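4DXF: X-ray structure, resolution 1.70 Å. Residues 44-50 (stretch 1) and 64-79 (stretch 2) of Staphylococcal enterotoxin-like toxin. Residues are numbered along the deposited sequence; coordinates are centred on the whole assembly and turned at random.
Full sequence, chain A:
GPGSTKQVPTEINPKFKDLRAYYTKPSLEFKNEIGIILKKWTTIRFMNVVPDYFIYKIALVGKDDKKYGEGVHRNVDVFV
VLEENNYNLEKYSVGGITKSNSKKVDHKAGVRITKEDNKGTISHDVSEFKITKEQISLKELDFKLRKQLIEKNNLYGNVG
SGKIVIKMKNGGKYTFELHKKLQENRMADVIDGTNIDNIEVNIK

Stretch 1 44-50: IRFMNVV
Stretch 2 64-79: DDKKYGEGVHRNVDVF

Stretch 1 is an extended segment with a strand that includes Met 47 and Asn 48. Stretch 2 wraps past it as a short helix (64-67), a loop, a strand through Val 72 and His 73, a corner at Asn 75, and a strand through Asp 77 and Val 78 that crosses stretch 1 steeply. The register climbs in both chains: Arg 45 CA to Asp 65 CA is 7.2 Å, Met 47 CA to Tyr 68 CA is 8.4 Å, and Val 49 CA to Val 78 CA is 8.6 Å. No backbone-to-backbone hydrogen bond joins the stretches; the direct ones run from the Arg 45 side chain, and 377 Å² is buried in total. Arg 45, Met 47 and Val 49 point toward stretch 2, while Phe 46 and Asn 48 are out of its reach.

Following stretch 2, the helix begins at Asp 64 (phi/psi -62/-26). The CB of Asp 65 points sideways, but its t rotamer (chi1 -176°, chi2 76°) brings the carboxylate to Arg 45. Arg 45, with phi/psi -105/160 and chi1 to chi4 of -70°, 168°, 63° and -118°, forms a salt bridge from NH1 to Asp 65 OD1 at 2.8 Å, with a nearly straight N-H...O angle of 164°. The contact from Arg 45 NH1 to Asp 65 O, 2.9 Å, is bent to 129° and weak. A water adds a further link: it accepts from Arg 45 N at 3.0 Å and donates to Asp 65 OD1 at 2.5 Å.

Lys 66 and Lys 67 make no contact with stretch 1. Tyr 68 leaves helical geometry at -117/105, although its N still bonds Asp 64 O at 3.2 Å. Its carbonyl accepts from the guanidinium edge: Arg 45 NH2 to Tyr 68 O is 2.7 Å at 166°. The cation thus ties a helical carboxylate to the carbonyl just beyond the helix.

The Tyr 68 ring (chi1 -56°, chi2 -80°) presents a face to Met 47, whose chi angles are 178°, 178° and -72°. Met 47 CE lies 3.8 Å from the Tyr 68 ring centroid, 17° off the normal, a CH-pi contact.

Gly 69 (-77/173) accepts through O from His 73 NE2 at 2.7 Å and 174°, a bond spanning the loop. Gly 71 adopts 119/-149, where a CB would jam against the preceding carbonyl. His 73 (chi1 -62°, chi2 -84°) places CB 4.1 Å from Met 47 CE.

Asn 75 turns the chain with phi/psi 60/45. Beyond it, Val 76 (chi1 167°) sets CG1 3.9 Å from Met 47 SD, and Val 78 (chi1 -170°) sets CG2 4.1 Å from CG2 of Val 49 (chi1 -173°). These apolar contacts continue the buried packing, whereas Asp 77 between them is out of reach of stretch 1.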

# COMPACT_ATOMS: atom_id res chain seq x y z
N ILE A 44 -12.92 -16.42 -2.98
CA ILE A 44 -13.08 -14.94 -3.08
C ILE A 44 -13.29 -14.52 -4.50
O ILE A 44 -13.07 -15.27 -5.44
CB ILE A 44 -11.91 -14.10 -2.48
CG1 ILE A 44 -10.60 -14.40 -3.19
CG2 ILE A 44 -11.89 -14.23 -0.90
CD1 ILE A 44 -9.51 -13.44 -2.79
N ARG A 45 -13.65 -13.26 -4.62
CA ARG A 45 -13.96 -12.63 -5.88
C ARG A 45 -12.81 -11.70 -6.28
O ARG A 45 -11.98 -11.29 -5.43
CB ARG A 45 -15.24 -11.83 -5.67
CG ARG A 45 -16.45 -12.81 -5.48
CD ARG A 45 -17.61 -12.07 -5.01
NE ARG A 45 -18.12 -11.05 -5.94
CZ ARG A 45 -18.16 -9.73 -5.69
NH1 ARG A 45 -17.69 -9.20 -4.55
NH2 ARG A 45 -18.67 -8.91 -6.61
N PHE A 46 -12.78 -11.41 -7.58
CA PHE A 46 -11.70 -10.66 -8.23
C PHE A 46 -12.30 -9.56 -9.07
O PHE A 46 -13.39 -9.69 -9.61
CB PHE A 46 -10.81 -11.52 -9.09
CG PHE A 46 -10.09 -12.62 -8.31
CD1 PHE A 46 -8.95 -12.33 -7.58
CD2 PHE A 46 -10.59 -13.92 -8.30
CE1 PHE A 46 -8.27 -13.31 -6.81
CE2 PHE A 46 -9.93 -14.92 -7.53
CZ PHE A 46 -8.77 -14.61 -6.81
N MET A 47 -11.60 -8.45 -9.11
CA MET A 47 -11.84 -7.40 -10.12
C MET A 47 -10.77 -7.58 -11.20
O MET A 47 -9.55 -7.53 -10.93
CB MET A 47 -11.77 -5.98 -9.46
CG MET A 47 -11.97 -4.87 -10.59
SD MET A 47 -11.96 -3.24 -9.98
CE MET A 47 -13.47 -3.09 -9.13
N ASN A 48 -11.20 -7.76 -12.46
CA ASN A 48 -10.28 -7.93 -13.58
C ASN A 48 -9.99 -6.53 -14.17
O ASN A 48 -10.91 -5.77 -14.45
CB ASN A 48 -10.92 -8.82 -14.66
CG ASN A 48 -11.06 -10.26 -14.20
OD1 ASN A 48 -10.06 -11.01 -14.18
ND2 ASN A 48 -12.22 -10.59 -13.69
N VAL A 49 -8.72 -6.22 -14.33
CA VAL A 49 -8.29 -4.99 -15.04
C VAL A 49 -7.39 -5.35 -16.18
O VAL A 49 -6.49 -6.22 -16.09
CB VAL A 49 -7.54 -4.08 -14.11
CG1 VAL A 49 -7.25 -2.72 -14.82
CG2 VAL A 49 -8.32 -3.88 -12.91
N VAL A 50 -7.57 -4.66 -17.34
CA VAL A 50 -6.87 -5.12 -18.49
C VAL A 50 -6.19 -3.87 -19.13
O VAL A 50 -6.70 -3.28 -20.08
CB VAL A 50 -7.85 -5.81 -19.53
CG1 VAL A 50 -7.05 -6.37 -20.69
CG2 VAL A 50 -8.68 -6.94 -18.85
N ASP A 64 -13.88 -4.18 0.15
CA ASP A 64 -14.09 -4.26 -1.30
C ASP A 64 -15.10 -5.29 -1.75
O ASP A 64 -15.63 -5.15 -2.86
CB ASP A 64 -12.79 -4.51 -2.06
CG ASP A 64 -12.01 -3.24 -2.27
OD1 ASP A 64 -12.50 -2.13 -1.91
OD2 ASP A 64 -10.89 -3.35 -2.80
N ASP A 65 -15.31 -6.36 -0.97
CA ASP A 65 -16.16 -7.43 -1.46
C ASP A 65 -17.60 -6.94 -1.55
O ASP A 65 -18.21 -7.13 -2.60
CB ASP A 65 -16.05 -8.73 -0.66
CG ASP A 65 -16.91 -9.84 -1.28
OD1 ASP A 65 -16.52 -10.43 -2.32
OD2 ASP A 65 -17.98 -10.10 -0.70
N LYS A 66 -18.09 -6.22 -0.55
CA LYS A 66 -19.47 -5.66 -0.59
C LYS A 66 -19.53 -4.42 -1.44
O LYS A 66 -20.59 -4.06 -1.94
CB LYS A 66 -19.98 -5.25 0.80
CG LYS A 66 -20.50 -6.38 1.68
CD LYS A 66 -20.62 -5.88 3.15
CE LYS A 66 -21.13 -6.94 4.14
NZ LYS A 66 -20.35 -8.19 4.00
N LYS A 67 -18.39 -3.75 -1.59
CA LYS A 67 -18.34 -2.46 -2.27
C LYS A 67 -18.58 -2.63 -3.76
O LYS A 67 -19.24 -1.79 -4.38
CB LYS A 67 -16.95 -1.83 -2.05
CG LYS A 67 -16.83 -0.38 -2.55
CD LYS A 67 -15.49 0.25 -2.08
CE LYS A 67 -15.28 1.64 -2.63
NZ LYS A 67 -14.09 2.35 -1.95
N TYR A 68 -18.04 -3.69 -4.35
CA TYR A 68 -18.12 -3.90 -5.81
C TYR A 68 -18.89 -5.16 -6.23
O TYR A 68 -18.36 -6.28 -6.15
CB TYR A 68 -16.73 -3.99 -6.46
CG TYR A 68 -15.88 -2.80 -6.20
CD1 TYR A 68 -16.05 -1.63 -6.92
CD2 TYR A 68 -14.87 -2.86 -5.23
CE1 TYR A 68 -15.21 -0.49 -6.66
CE2 TYR A 68 -14.09 -1.75 -4.93
CZ TYR A 68 -14.23 -0.59 -5.69
OH TYR A 68 -13.44 0.53 -5.41
N GLY A 69 -20.12 -4.96 -6.74
CA GLY A 69 -20.93 -6.07 -7.25
C GLY A 69 -20.53 -6.59 -8.62
O GLY A 69 -19.68 -6.00 -9.29
N GLU A 70 -21.16 -7.69 -9.05
CA GLU A 70 -20.90 -8.26 -10.34
C GLU A 70 -21.07 -7.21 -11.44
O GLU A 70 -21.96 -6.41 -11.36
CB GLU A 70 -21.90 -9.42 -10.59
CG GLU A 70 -21.70 -10.05 -11.96
CD GLU A 70 -22.63 -11.23 -12.25
OE1 GLU A 70 -23.54 -11.07 -13.09
OE2 GLU A 70 -22.45 -12.29 -11.65
N GLY A 71 -20.20 -7.22 -12.45
CA GLY A 71 -20.38 -6.34 -13.61
C GLY A 71 -19.22 -5.38 -13.77
O GLY A 71 -18.07 -5.67 -13.37
N VAL A 72 -19.55 -4.21 -14.33
CA VAL A 72 -18.55 -3.25 -14.79
C VAL A 72 -18.45 -2.10 -13.84
O VAL A 72 -19.38 -1.51 -13.39
CB VAL A 72 -18.90 -2.78 -16.25
CG1 VAL A 72 -17.90 -1.69 -16.79
CG2 VAL A 72 -18.87 -3.97 -17.19
N HIS A 73 -17.22 -1.75 -13.52
CA HIS A 73 -16.97 -0.58 -12.66
C HIS A 73 -16.03 0.37 -13.37
O HIS A 73 -14.96 -0.04 -13.79
CB HIS A 73 -16.31 -1.05 -11.31
CG HIS A 73 -17.24 -1.94 -10.56
ND1 HIS A 73 -18.22 -1.45 -9.74
CD2 HIS A 73 -17.44 -3.27 -10.64
CE1 HIS A 73 -18.96 -2.45 -9.29
NE2 HIS A 73 -18.51 -3.57 -9.82
N ARG A 74 -16.41 1.63 -13.48
CA ARG A 74 -15.59 2.55 -14.28
C ARG A 74 -14.81 3.50 -13.36
O ARG A 74 -15.07 3.56 -12.18
CB ARG A 74 -16.52 3.26 -15.33
CG ARG A 74 -17.09 2.18 -16.29
CD ARG A 74 -17.98 2.81 -17.47
NE ARG A 74 -17.00 3.34 -18.42
CZ ARG A 74 -16.45 2.68 -19.42
NH1 ARG A 74 -16.76 1.42 -19.74
NH2 ARG A 74 -15.53 3.31 -20.10
N ASN A 75 -13.80 4.24 -13.86
CA ASN A 75 -13.11 5.21 -13.00
C ASN A 75 -12.47 4.56 -11.77
O ASN A 75 -12.65 5.04 -10.66
CB ASN A 75 -13.99 6.29 -12.42
CG ASN A 75 -14.57 7.21 -13.49
OD1 ASN A 75 -15.79 7.43 -13.52
ND2 ASN A 75 -13.72 7.75 -14.34
N VAL A 76 -11.83 3.47 -12.08
CA VAL A 76 -10.99 2.68 -11.14
C VAL A 76 -9.49 2.97 -11.37
O VAL A 76 -9.00 2.95 -12.52
CB VAL A 76 -11.39 1.20 -11.36
CG1 VAL A 76 -10.40 0.23 -10.69
CG2 VAL A 76 -12.81 1.11 -10.78
N ASP A 77 -8.77 3.13 -10.23
CA ASP A 77 -7.32 3.23 -10.21
C ASP A 77 -6.91 1.99 -9.34
O ASP A 77 -7.64 1.69 -8.41
CB ASP A 77 -6.88 4.47 -9.45
CG ASP A 77 -6.97 5.75 -10.27
OD1 ASP A 77 -7.59 5.67 -11.37
OD2 ASP A 77 -6.44 6.77 -9.79
N VAL A 78 -5.83 1.33 -9.70
CA VAL A 78 -5.31 0.19 -8.87
C VAL A 78 -3.84 0.37 -8.67
O VAL A 78 -3.06 0.65 -9.62
CB VAL A 78 -5.61 -1.14 -9.56
CG1 VAL A 78 -5.30 -2.32 -8.57
CG2 VAL A 78 -7.11 -1.28 -9.94
N PHE A 79 -3.44 0.19 -7.37
CA PHE A 79 -2.04 0.12 -7.05
C PHE A 79 -1.80 -1.42 -6.93
O PHE A 79 -2.46 -2.04 -6.04
CB PHE A 79 -1.80 0.87 -5.72
CG PHE A 79 -0.36 0.76 -5.28
CD1 PHE A 79 0.61 1.50 -5.92
CD2 PHE A 79 -0.00 -0.13 -4.29
CE1 PHE A 79 2.02 1.35 -5.59
CE2 PHE A 79 1.38 -0.32 -3.94
CZ PHE A 79 2.39 0.44 -4.55
O HOH W 1 -14.17 -11.39 -2.32